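Local coordinates for putative curved DNA-binding protein (Chaetomium thermophilum var. thermophilum DSM 1495, PDB 4IPA), which is an Arx1 of the methionine aminopeptidase-like M24 family, probably acts in ribosome biogenesis and may bind DNA, at residues L259-V264 with G335-A340; C209-S214 with I232-E237; L155-A160 with V255-G260; C132-A137 with P341-L346. All blocks are in the same frame, centred on the assembly; numbering follows the deposited sequence.

Contact 1. Residues L259-V264 with G335-A340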
loop_
_atom_site.group_PDB
_atom_site.type_symbol
_atom_site.label_atom_id
_atom_site.label_comp_id
_atom_site.label_asym_id
_atom_site.label_seq_id
_atom_site.Cartn_x
_atom_site.Cartn_y
_atom_site.Cartn_z
ATOM N N LEU A 259 -3.239 -5.910 -16.256
ATOM C CA LEU A 259 -3.365 -6.081 -17.697
ATOM C C LEU A 259 -4.357 -7.203 -18.004
ATOM O O LEU A 259 -4.791 -7.363 -19.143
ATOM C CB LEU A 259 -2.003 -6.331 -18.359
ATOM C CG LEU A 259 -1.284 -5.063 -18.823
ATOM C CD1 LEU A 259 0.151 -5.363 -19.225
ATOM C CD2 LEU A 259 -2.051 -4.372 -19.970
ATOM N N GLY A 260 -4.729 -7.965 -16.979
ATOM C CA GLY A 260 -5.736 -9.002 -17.114
ATOM C C GLY A 260 -7.086 -8.545 -16.601
ATOM O O GLY A 260 -7.380 -7.359 -16.621
ATOM N N SER A 261 -7.895 -9.487 -16.118
ATOM C CA SER A 261 -9.264 -9.211 -15.698
ATOM C C SER A 261 -9.340 -8.427 -14.386
ATOM O O SER A 261 -10.392 -7.890 -14.020
ATOM C CB SER A 261 -10.028 -10.530 -15.525
ATOM O OG SER A 261 -9.739 -11.434 -16.573
ATOM N N GLY A 262 -8.238 -8.370 -13.664
ATOM C CA GLY A 262 -8.269 -7.763 -12.350
ATOM C C GLY A 262 -8.882 -8.714 -11.340
ATOM O O GLY A 262 -9.322 -8.288 -10.278
ATOM N N LYS A 263 -8.908 -10.007 -11.668
ATOM C CA LYS A 263 -9.344 -11.010 -10.708
ATOM C C LYS A 263 -8.164 -11.530 -9.909
ATOM O O LYS A 263 -7.018 -11.514 -10.369
ATOM C CB LYS A 263 -10.077 -12.171 -11.385
ATOM C CG LYS A 263 -11.592 -12.110 -11.239
ATOM C CD LYS A 263 -12.145 -10.837 -11.816
ATOM C CE LYS A 263 -13.589 -11.010 -12.295
ATOM N NZ LYS A 263 -14.579 -11.205 -11.194
ATOM N N VAL A 264 -8.455 -11.996 -8.707
ATOM C CA VAL A 264 -7.422 -12.367 -7.763
ATOM C C VAL A 264 -7.517 -13.871 -7.513
ATOM O O VAL A 264 -8.608 -14.440 -7.492
ATOM C CB VAL A 264 -7.587 -11.558 -6.458
ATOM C CG1 VAL A 264 -6.789 -12.163 -5.316
ATOM C CG2 VAL A 264 -7.187 -10.120 -6.694
ATOM N N GLY A 335 -2.220 -13.469 -6.480
ATOM C CA GLY A 335 -1.675 -12.854 -7.674
ATOM C C GLY A 335 -2.758 -12.784 -8.737
ATOM O O GLY A 335 -3.886 -13.243 -8.533
ATOM N N ASP A 336 -2.423 -12.200 -9.875
ATOM C CA ASP A 336 -3.407 -12.021 -10.931
ATOM C C ASP A 336 -3.939 -13.377 -11.407
ATOM O O ASP A 336 -3.161 -14.281 -11.719
ATOM C CB ASP A 336 -2.814 -11.219 -12.098
ATOM C CG ASP A 336 -3.830 -10.936 -13.164
ATOM O OD1 ASP A 336 -4.610 -9.991 -12.969
ATOM O OD2 ASP A 336 -3.886 -11.685 -14.167
ATOM N N LYS A 337 -5.261 -13.507 -11.456
ATOM C CA LYS A 337 -5.888 -14.779 -11.804
ATOM C C LYS A 337 -5.453 -15.235 -13.194
ATOM O O LYS A 337 -5.321 -16.427 -13.445
ATOM C CB LYS A 337 -7.421 -14.684 -11.719
ATOM C CG LYS A 337 -8.171 -15.959 -12.136
ATOM C CD LYS A 337 -8.519 -15.984 -13.630
ATOM C CE LYS A 337 -9.567 -14.904 -13.985
ATOM N NZ LYS A 337 -9.859 -14.832 -15.457
ATOM N N ASP A 338 -5.195 -14.281 -14.078
ATOM C CA ASP A 338 -4.772 -14.601 -15.438
ATOM C C ASP A 338 -3.251 -14.683 -15.551
ATOM O O ASP A 338 -2.721 -14.913 -16.633
ATOM C CB ASP A 338 -5.303 -13.538 -16.419
ATOM C CG ASP A 338 -6.819 -13.461 -16.431
ATOM O OD1 ASP A 338 -7.467 -14.534 -16.521
ATOM O OD2 ASP A 338 -7.363 -12.332 -16.338
ATOM N N ASN A 339 -2.553 -14.477 -14.435
ATOM C CA ASN A 339 -1.095 -14.455 -14.434
ATOM C C ASN A 339 -0.550 -13.296 -15.247
ATOM O O ASN A 339 0.563 -13.352 -15.758
ATOM C CB ASN A 339 -0.528 -15.784 -14.931
ATOM C CG ASN A 339 -0.561 -16.863 -13.867
ATOM O OD1 ASN A 339 0.481 -17.240 -13.325
ATOM N ND2 ASN A 339 -1.757 -17.349 -13.544
ATOM N N ALA A 340 -1.346 -12.238 -15.346
ATOM C CA ALA A 340 -0.950 -11.013 -16.018
ATOM C C ALA A 340 -0.269 -10.049 -15.039
ATOM O O ALA A 340 -0.470 -10.131 -13.832
ATOM C CB ALA A 340 -2.164 -10.367 -16.622
HETATM O O HOH W 1 -5.605 -8.760 -10.732
HETATM O O HOH W 2 -6.847 -11.096 -13.460
#
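Asp338 presents a single carboxylate oxygen to both donors of Ser261. Ser261 OG comes to 2.6 Å from Asp338 OD2 on its syn lone pair, while Ser261 N meets the same OD2 at 2.9 Å, nearly along the C-O axis. The torsion chi1 of -42° sets Ser261 OG beside the backbone N, which brings the two donors to the same oxygen. The other oxygen is taken within the turn, where Lys337 NZ forms a salt bridge with Asp338 OD1 at 2.6 Å. Lys337 CB lies 3.7 Å from Lys263 CB, and bends at chi2 and chi3 bring Lys337 CE to 3.8 Å from that carbon, whereas the ammonium of Lys263 leads away to a salt bridge with Glu213. Asp336 begins the type I turn 336-339; Ala340 N meets Asp336 OD2 at 2.9 Å from above the carboxylate plane. Asp336 OD1, bonded also to Ser258 OG, receives at 2.7 Å a water that donates to Lys263 O. Lys337 N bonds to Lys263 O at 2.9 Å, next to the Val264-Asp336 bridge of the two-stranded sheet 264-266/334-336. An alanine in place of Asp338 would probably leave Ser261 N and OG without their shared acceptor and the Lys337 ammonium without its mate. Asp338 thus takes both donors of Ser261 directly, whereas Asp336 reaches the 259-264 loop through water, and Lys337 would be expected to help keep Asp338 ionised.

Contact 2. Residues C209-S214 with I232-E237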
loop_
_atom_site.group_PDB
_atom_site.type_symbol
_atom_site.label_atom_id
_atom_site.label_comp_id
_atom_site.label_asym_id
_atom_site.label_seq_id
_atom_site.Cartn_x
_atom_site.Cartn_y
_atom_site.Cartn_z
ATOM N N CYS A 209 -7.262 -1.668 -19.183
ATOM C CA CYS A 209 -6.841 -2.409 -18.001
ATOM C C CYS A 209 -8.016 -2.599 -17.057
ATOM O O CYS A 209 -9.091 -2.042 -17.281
ATOM C CB CYS A 209 -5.720 -1.675 -17.297
ATOM S SG CYS A 209 -4.231 -1.688 -18.264
ATOM N N ASN A 210 -7.819 -3.397 -16.013
ATOM C CA ASN A 210 -8.870 -3.575 -15.022
ATOM C C ASN A 210 -8.394 -3.261 -13.602
ATOM O O ASN A 210 -7.228 -3.500 -13.253
ATOM C CB ASN A 210 -9.434 -4.990 -15.094
ATOM C CG ASN A 210 -10.307 -5.203 -16.307
ATOM O OD1 ASN A 210 -11.399 -4.656 -16.381
ATOM N ND2 ASN A 210 -9.839 -6.017 -17.257
ATOM N N ILE A 211 -9.301 -2.741 -12.783
ATOM C CA ILE A 211 -9.000 -2.509 -11.373
ATOM C C ILE A 211 -8.868 -3.855 -10.688
ATOM O O ILE A 211 -9.677 -4.751 -10.921
ATOM C CB ILE A 211 -10.126 -1.700 -10.664
ATOM C CG1 ILE A 211 -10.233 -0.296 -11.254
ATOM C CG2 ILE A 211 -9.857 -1.601 -9.156
ATOM C CD1 ILE A 211 -9.006 0.501 -11.053
ATOM N N ILE A 212 -7.872 -4.000 -9.821
ATOM C CA ILE A 212 -7.770 -5.227 -9.038
ATOM C C ILE A 212 -8.882 -5.380 -7.982
ATOM O O ILE A 212 -9.025 -4.573 -7.055
ATOM C CB ILE A 212 -6.404 -5.373 -8.391
ATOM C CG1 ILE A 212 -5.308 -5.345 -9.465
ATOM C CG2 ILE A 212 -6.348 -6.652 -7.579
ATOM C CD1 ILE A 212 -3.907 -5.212 -8.857
ATOM N N GLU A 213 -9.678 -6.423 -8.143
ATOM C CA GLU A 213 -10.787 -6.691 -7.243
ATOM C C GLU A 213 -10.448 -6.520 -5.758
ATOM O O GLU A 213 -9.472 -7.089 -5.273
ATOM C CB GLU A 213 -11.272 -8.116 -7.460
ATOM C CG GLU A 213 -12.354 -8.249 -8.485
ATOM C CD GLU A 213 -13.158 -9.528 -8.284
ATOM O OE1 GLU A 213 -12.608 -10.506 -7.700
ATOM O OE2 GLU A 213 -14.341 -9.547 -8.696
ATOM N N SER A 214 -11.262 -5.732 -5.057
ATOM C CA SER A 214 -11.195 -5.607 -3.604
ATOM C C SER A 214 -9.953 -4.891 -3.107
ATOM O O SER A 214 -9.559 -5.063 -1.954
ATOM C CB SER A 214 -11.324 -6.975 -2.913
ATOM O OG SER A 214 -12.611 -7.540 -3.128
ATOM N N ILE A 232 -13.513 -0.162 -0.391
ATOM C CA ILE A 232 -13.130 -1.342 -1.143
ATOM C C ILE A 232 -13.497 -1.192 -2.614
ATOM O O ILE A 232 -14.677 -1.157 -2.945
ATOM C CB ILE A 232 -13.794 -2.602 -0.598
ATOM C CG1 ILE A 232 -13.547 -2.732 0.905
ATOM C CG2 ILE A 232 -13.296 -3.839 -1.375
ATOM C CD1 ILE A 232 -14.104 -4.013 1.513
ATOM N N LEU A 233 -12.491 -1.104 -3.489
ATOM C CA LEU A 233 -12.737 -0.971 -4.935
ATOM C C LEU A 233 -13.216 -2.284 -5.579
ATOM O O LEU A 233 -12.768 -3.372 -5.192
ATOM C CB LEU A 233 -11.474 -0.516 -5.651
ATOM C CG LEU A 233 -10.847 0.783 -5.191
ATOM C CD1 LEU A 233 -9.585 1.003 -5.983
ATOM C CD2 LEU A 233 -11.829 1.970 -5.338
ATOM N N SER A 234 -14.102 -2.173 -6.568
ATOM C CA SER A 234 -14.670 -3.332 -7.265
ATOM C C SER A 234 -14.858 -4.507 -6.339
ATOM O O SER A 234 -14.307 -5.581 -6.581
ATOM C CB SER A 234 -13.774 -3.783 -8.408
ATOM O OG SER A 234 -13.405 -2.702 -9.219
ATOM N N PRO A 235 -15.630 -4.308 -5.270
ATOM C CA PRO A 235 -15.878 -5.374 -4.295
ATOM C C PRO A 235 -16.305 -6.673 -4.973
ATOM O O PRO A 235 -15.894 -7.767 -4.571
ATOM C CB PRO A 235 -17.055 -4.825 -3.470
ATOM C CG PRO A 235 -17.626 -3.677 -4.277
ATOM C CD PRO A 235 -16.446 -3.112 -5.007
ATOM N N GLY A 236 -17.133 -6.544 -6.004
ATOM C CA GLY A 236 -17.776 -7.701 -6.591
ATOM C C GLY A 236 -18.983 -8.112 -5.767
ATOM O O GLY A 236 -19.975 -7.383 -5.718
ATOM N N GLU A 237 -18.884 -9.251 -5.081
ATOM C CA GLU A 237 -20.069 -9.924 -4.535
ATOM C C GLU A 237 -20.404 -9.660 -3.071
ATOM O O GLU A 237 -20.891 -8.582 -2.725
ATOM C CB GLU A 237 -19.990 -11.429 -4.785
ATOM C CG GLU A 237 -19.887 -11.788 -6.253
ATOM C CD GLU A 237 -20.968 -11.124 -7.085
ATOM O OE1 GLU A 237 -20.677 -10.746 -8.242
ATOM O OE2 GLU A 237 -22.109 -10.979 -6.584
#
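Glu213 lies against the backbone of Ser234, and its tip comes near Gly236. Its CB lies 4.1 Å from Ser234 O, and CG comes closer, 3.8 Å from the same carbonyl oxygen. Beyond CG the chain is extended. At the tip Glu213 OE2 stands 4.4 Å from Gly236 CA, but its main partner is Lys263, with which it makes a salt bridge. A side chain on Gly236 would crowd this oxygen, and the backbone angles there are themselves awkward for any residue with a CB.

The next residue supplies the polar link. Ser214 N reaches Leu233 O at 2.8 Å and has a weak second bond to Ser234 O at 3.4 Å. The donor is thus shared between consecutive carbonyls at the edge of the antiparallel sheet of the pita-bread fold, where strand 230-232, the outermost of that sheet within the chain, runs out beside a break in strand 210-220. Ile232 packs its CG2 at 3.5 Å from Ser214 CA, mainly against backbone.

On the face turned to helix 193-205, Ile211 and Leu233 cross obliquely. With CG2 anti to the backbone N, Ile211 places this methyl 4.0 Å from Leu233 CB and 3.7 Å from Ser234 OG. Both hydrophobic side chains also touch Leu200 of the helix, and Ser234 OG is hydrogen-bonded to Glu201, the next residue of that helix.

Contact 3. Residues L155-A160 with V255-G260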
loop_
_atom_site.group_PDB
_atom_site.type_symbol
_atom_site.label_atom_id
_atom_site.label_comp_id
_atom_site.label_asym_id
_atom_site.label_seq_id
_atom_site.Cartn_x
_atom_site.Cartn_y
_atom_site.Cartn_z
ATOM N N LEU A 155 -0.241 3.938 -16.627
ATOM C CA LEU A 155 -1.084 5.130 -16.700
ATOM C C LEU A 155 -2.465 4.910 -16.078
ATOM O O LEU A 155 -3.013 5.817 -15.450
ATOM C CB LEU A 155 -1.225 5.610 -18.141
ATOM C CG LEU A 155 0.035 6.287 -18.666
ATOM C CD1 LEU A 155 -0.077 6.514 -20.165
ATOM C CD2 LEU A 155 0.285 7.588 -17.923
ATOM N N ALA A 156 -3.027 3.712 -16.256
ATOM C CA ALA A 156 -4.299 3.384 -15.628
ATOM C C ALA A 156 -4.151 3.508 -14.113
ATOM O O ALA A 156 -5.012 4.057 -13.428
ATOM C CB ALA A 156 -4.731 1.980 -15.995
ATOM N N THR A 157 -3.044 2.994 -13.594
ATOM C CA THR A 157 -2.838 2.983 -12.156
ATOM C C THR A 157 -2.619 4.403 -11.646
ATOM O O THR A 157 -3.176 4.801 -10.632
ATOM C CB THR A 157 -1.652 2.102 -11.768
ATOM O OG1 THR A 157 -1.790 0.814 -12.386
ATOM C CG2 THR A 157 -1.612 1.930 -10.260
ATOM N N TYR A 158 -1.804 5.162 -12.370
ATOM C CA TYR A 158 -1.558 6.552 -12.046
ATOM C C TYR A 158 -2.869 7.342 -11.986
ATOM O O TYR A 158 -3.137 8.038 -11.001
ATOM C CB TYR A 158 -0.604 7.178 -13.079
ATOM C CG TYR A 158 -0.307 8.646 -12.859
ATOM C CD1 TYR A 158 -1.111 9.636 -13.419
ATOM C CD2 TYR A 158 0.776 9.045 -12.089
ATOM C CE1 TYR A 158 -0.829 10.977 -13.226
ATOM C CE2 TYR A 158 1.057 10.389 -11.880
ATOM C CZ TYR A 158 0.254 11.348 -12.450
ATOM O OH TYR A 158 0.544 12.681 -12.238
ATOM N N TYR A 159 -3.678 7.256 -13.039
ATOM C CA TYR A 159 -4.896 8.060 -13.085
ATOM C C TYR A 159 -5.963 7.539 -12.157
ATOM O O TYR A 159 -6.738 8.315 -11.611
ATOM C CB TYR A 159 -5.421 8.261 -14.514
ATOM C CG TYR A 159 -4.612 9.293 -15.249
ATOM C CD1 TYR A 159 -4.626 10.623 -14.845
ATOM C CD2 TYR A 159 -3.790 8.938 -16.311
ATOM C CE1 TYR A 159 -3.864 11.580 -15.507
ATOM C CE2 TYR A 159 -3.023 9.887 -16.979
ATOM C CZ TYR A 159 -3.061 11.204 -16.571
ATOM O OH TYR A 159 -2.297 12.153 -17.229
ATOM N N ALA A 160 -5.998 6.228 -11.958
ATOM C CA ALA A 160 -6.908 5.686 -10.968
ATOM C C ALA A 160 -6.603 6.341 -9.612
ATOM O O ALA A 160 -7.515 6.729 -8.869
ATOM C CB ALA A 160 -6.762 4.176 -10.896
ATOM N N VAL A 255 -4.457 1.910 -4.828
ATOM C CA VAL A 255 -5.063 1.490 -6.090
ATOM C C VAL A 255 -4.212 0.417 -6.752
ATOM O O VAL A 255 -2.981 0.413 -6.606
ATOM C CB VAL A 255 -5.227 2.650 -7.089
ATOM C CG1 VAL A 255 -6.177 3.700 -6.525
ATOM C CG2 VAL A 255 -3.866 3.258 -7.459
ATOM N N GLY A 256 -4.872 -0.477 -7.483
ATOM C CA GLY A 256 -4.178 -1.462 -8.289
ATOM C C GLY A 256 -4.851 -1.758 -9.626
ATOM O O GLY A 256 -6.079 -1.827 -9.745
ATOM N N CYS A 257 -4.032 -1.941 -10.651
ATOM C CA CYS A 257 -4.557 -2.293 -11.958
ATOM C C CYS A 257 -3.902 -3.549 -12.494
ATOM O O CYS A 257 -2.851 -3.989 -12.017
ATOM C CB CYS A 257 -4.380 -1.141 -12.933
ATOM S SG CYS A 257 -5.493 0.219 -12.602
ATOM N N SER A 258 -4.542 -4.136 -13.485
ATOM C CA SER A 258 -4.073 -5.376 -14.051
ATOM C C SER A 258 -4.194 -5.299 -15.558
ATOM O O SER A 258 -5.128 -4.679 -16.081
ATOM C CB SER A 258 -4.923 -6.531 -13.510
ATOM O OG SER A 258 -4.636 -7.736 -14.173
ATOM N N LEU A 259 -3.239 -5.910 -16.256
ATOM C CA LEU A 259 -3.365 -6.081 -17.697
ATOM C C LEU A 259 -4.357 -7.203 -18.004
ATOM O O LEU A 259 -4.791 -7.363 -19.143
ATOM C CB LEU A 259 -2.003 -6.331 -18.359
ATOM C CG LEU A 259 -1.284 -5.063 -18.823
ATOM C CD1 LEU A 259 0.151 -5.363 -19.225
ATOM C CD2 LEU A 259 -2.051 -4.372 -19.970
ATOM N N GLY A 260 -4.729 -7.965 -16.979
ATOM C CA GLY A 260 -5.736 -9.002 -17.114
ATOM C C GLY A 260 -7.086 -8.545 -16.601
ATOM O O GLY A 260 -7.380 -7.359 -16.621
#
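Thr157 and Cys257 meet where helix 148-167 lies against strand 250-258, a helix-on-sheet layer of the pita-bread fold of methionine aminopeptidases. The short axes run 7.6 Å apart and nearly antiparallel, at 155°.

Packing is tight along the Thr157 side of the helix. Its hydroxyl, Thr157 OG1, sits 3.3 Å from Cys257 CB; being hydrogen-bonded to Leu153 O one turn earlier, it has its polar need met within the helix and can turn to an apolar neighbour. The other branch, CG2, lies 3.8 Å from Val255 CG2, the two side chains sliding past each other in opposite directions. With Val255 CG1 anti to the carbonyl carbon (chi1 -63°), Val255 CG2 is left in the crowded position between the backbone N and the carbonyl carbon, and this branch also comes within 3.6 Å of Thr157 O. Leu345 of the adjoining strand touches both Thr157 and Val255 and so continues the packed layer.

Ala156 makes an ordinary contact, its CB 3.9 Å from Cys257 SG. The fit is looser at Ala160, whose CB stays 4.4 Å from Val255 CB; the small size of both alanines is consistent with the close approach of strand and helix. On the side turned away from the strand, Tyr158 and Tyr159 are partly exposed and pack on one another, with Tyr158 CD1 standing 3.7 Å above the centre of the Tyr159 ring. Tyr159 also touches Val203 of helix 193-205. Back in the buried part, the sulfur lies beside the helix backbone, Cys257 SG being 3.8 Å from Thr157 N.

Contact 4. Residues C132-A137 with P341-L346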
loop_
_atom_site.group_PDB
_atom_site.type_symbol
_atom_site.label_atom_id
_atom_site.label_comp_id
_atom_site.label_asym_id
_atom_site.label_seq_id
_atom_site.Cartn_x
_atom_site.Cartn_y
_atom_site.Cartn_z
ATOM N N CYS A 132 3.779 2.436 -1.353
ATOM C CA CYS A 132 4.028 1.452 -2.397
ATOM C C CYS A 132 4.218 2.173 -3.723
ATOM O O CYS A 132 3.348 2.941 -4.144
ATOM C CB CYS A 132 2.880 0.444 -2.527
ATOM S SG CYS A 132 3.110 -0.808 -3.875
ATOM N N ASP A 133 5.361 1.918 -4.361
ATOM C CA ASP A 133 5.637 2.380 -5.715
ATOM C C ASP A 133 5.725 1.129 -6.597
ATOM O O ASP A 133 6.061 0.038 -6.121
ATOM C CB ASP A 133 6.975 3.159 -5.750
ATOM C CG ASP A 133 7.166 3.994 -7.043
ATOM O OD1 ASP A 133 6.197 4.153 -7.825
ATOM O OD2 ASP A 133 8.296 4.512 -7.262
ATOM N N THR A 134 5.407 1.284 -7.875
ATOM C CA THR A 134 5.729 0.255 -8.845
ATOM C C THR A 134 6.783 0.804 -9.813
ATOM O O THR A 134 6.612 1.876 -10.391
ATOM C CB THR A 134 4.491 -0.217 -9.610
ATOM O OG1 THR A 134 3.556 -0.786 -8.690
ATOM C CG2 THR A 134 4.872 -1.275 -10.660
ATOM N N ILE A 135 7.878 0.075 -9.966
ATOM C CA ILE A 135 8.931 0.483 -10.880
ATOM C C ILE A 135 9.164 -0.604 -11.922
ATOM O O ILE A 135 8.731 -1.756 -11.748
ATOM C CB ILE A 135 10.249 0.727 -10.143
ATOM C CG1 ILE A 135 10.716 -0.568 -9.483
ATOM C CG2 ILE A 135 10.102 1.871 -9.117
ATOM C CD1 ILE A 135 12.131 -0.526 -9.070
ATOM N N VAL A 136 9.832 -0.230 -13.011
ATOM C CA VAL A 136 10.231 -1.173 -14.046
ATOM C C VAL A 136 11.649 -1.632 -13.754
ATOM O O VAL A 136 12.573 -0.825 -13.650
ATOM C CB VAL A 136 10.159 -0.543 -15.449
ATOM C CG1 VAL A 136 10.639 -1.532 -16.522
ATOM C CG2 VAL A 136 8.743 -0.097 -15.748
ATOM N N ALA A 137 11.820 -2.934 -13.586
ATOM C CA ALA A 137 13.132 -3.470 -13.282
ATOM C C ALA A 137 14.090 -3.196 -14.444
ATOM O O ALA A 137 13.792 -3.508 -15.592
ATOM C CB ALA A 137 13.039 -4.948 -12.992
ATOM N N PRO A 341 0.551 -9.135 -15.559
ATOM C CA PRO A 341 1.228 -8.136 -14.729
ATOM C C PRO A 341 0.255 -7.192 -14.038
ATOM O O PRO A 341 -0.803 -6.878 -14.587
ATOM C CB PRO A 341 2.061 -7.353 -15.746
ATOM C CG PRO A 341 2.327 -8.351 -16.826
ATOM C CD PRO A 341 1.027 -9.103 -16.947
ATOM N N VAL A 342 0.620 -6.758 -12.837
ATOM C CA VAL A 342 -0.175 -5.805 -12.088
ATOM C C VAL A 342 0.675 -4.626 -11.658
ATOM O O VAL A 342 1.901 -4.726 -11.566
ATOM C CB VAL A 342 -0.833 -6.432 -10.840
ATOM C CG1 VAL A 342 -1.653 -7.656 -11.235
ATOM C CG2 VAL A 342 0.221 -6.770 -9.785
ATOM N N CYS A 343 0.005 -3.507 -11.413
ATOM C CA CYS A 343 0.648 -2.287 -10.982
ATOM C C CYS A 343 -0.096 -1.760 -9.749
ATOM O O CYS A 343 -1.319 -1.807 -9.708
ATOM C CB CYS A 343 0.608 -1.286 -12.136
ATOM S SG CYS A 343 1.426 0.278 -11.831
ATOM N N ARG A 344 0.635 -1.286 -8.740
ATOM C CA ARG A 344 0.009 -0.804 -7.496
ATOM C C ARG A 344 0.666 0.467 -6.964
ATOM O O ARG A 344 1.887 0.665 -7.070
ATOM C CB ARG A 344 0.036 -1.880 -6.388
ATOM C CG ARG A 344 -0.629 -3.212 -6.763
ATOM C CD ARG A 344 -0.856 -4.122 -5.534
ATOM N NE ARG A 344 0.398 -4.462 -4.873
ATOM C CZ ARG A 344 0.807 -3.940 -3.716
ATOM N NH1 ARG A 344 0.052 -3.055 -3.061
ATOM N NH2 ARG A 344 1.968 -4.316 -3.208
ATOM N N LEU A 345 -0.152 1.343 -6.406
ATOM C CA LEU A 345 0.361 2.483 -5.660
ATOM C C LEU A 345 -0.331 2.550 -4.311
ATOM O O LEU A 345 -1.497 2.186 -4.176
ATOM C CB LEU A 345 0.110 3.775 -6.420
ATOM C CG LEU A 345 0.838 3.909 -7.761
ATOM C CD1 LEU A 345 0.157 4.982 -8.629
ATOM C CD2 LEU A 345 2.311 4.219 -7.525
ATOM N N LEU A 346 0.393 3.036 -3.314
ATOM C CA LEU A 346 -0.154 3.162 -1.985
ATOM C C LEU A 346 0.441 4.437 -1.410
ATOM O O LEU A 346 1.665 4.614 -1.356
ATOM C CB LEU A 346 0.170 1.930 -1.115
ATOM C CG LEU A 346 -0.811 1.629 0.035
ATOM C CD1 LEU A 346 -0.647 0.207 0.647
ATOM C CD2 LEU A 346 -0.736 2.698 1.123
#
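Cys132 and Leu346 form a single antiparallel bridge, a hydrogen-bonded pair, where strand 127-136 of the three-stranded sheet meets strand 342-352 of the five-stranded one in this pita-bread fold. The backbone bonds are Cys132 N to Leu346 O, 3.0 Å, and Leu346 N to Cys132 O, 3.1 Å. Beyond the bridge the strands diverge, and a side chain takes over: Thr134 OG1 donates to Arg344 O at 2.7 Å, in the carbonyl plane and on a lone pair. With OG1 beside the backbone N (chi1 -62°), Thr134 CG2 is 4.0 Å from Cys343 SG. A valine in place of Thr134 would probably leave Arg344 O without this hydroxyl and the two segments with the hydrogen bonds of the bridge alone.

Two cysteine sulfurs make further contacts. Cys132 SG stands 3.5 Å above one face of the Arg344 guanidinium, offset toward its rim, while NH1 of that group forms a salt bridge with Glu254. Cys343 SG rests 3.8 Å from Thr134 CB.

Asp133 and Leu345 lie side by side, pointing the same way, with Asp133 OD1 3.9 Å from Leu345 CD2 and hydrogen-bonded to Trp365. At the bridge itself Cys132 CB and Leu346 CB are pressed to 3.4 Å.

Contacts 2, 3 and 4 all reach the five-stranded antiparallel sheet, in which strands 210-220, 250-258 and 342-352 are successive neighbours. Contact 3 lays helix 148-167 on the middle one of these; contact 4, its centre about 9 Å away, joins the sheet to strand 127-136 of the three-stranded sheet. Contact 1 lies beyond the end of strand 250-258, sharing Leu259 and Gly260 with contact 3, and its centre is about 11 Å from that of contact 2. Along the chain, contact 4 spans the others, and contact 2 falls within the span of contact 3 and closes before contact 1 opens. Contacts 3 and 4 thus join distant sequence in the buried interior, while contacts 1 and 2 hold partly buried loops.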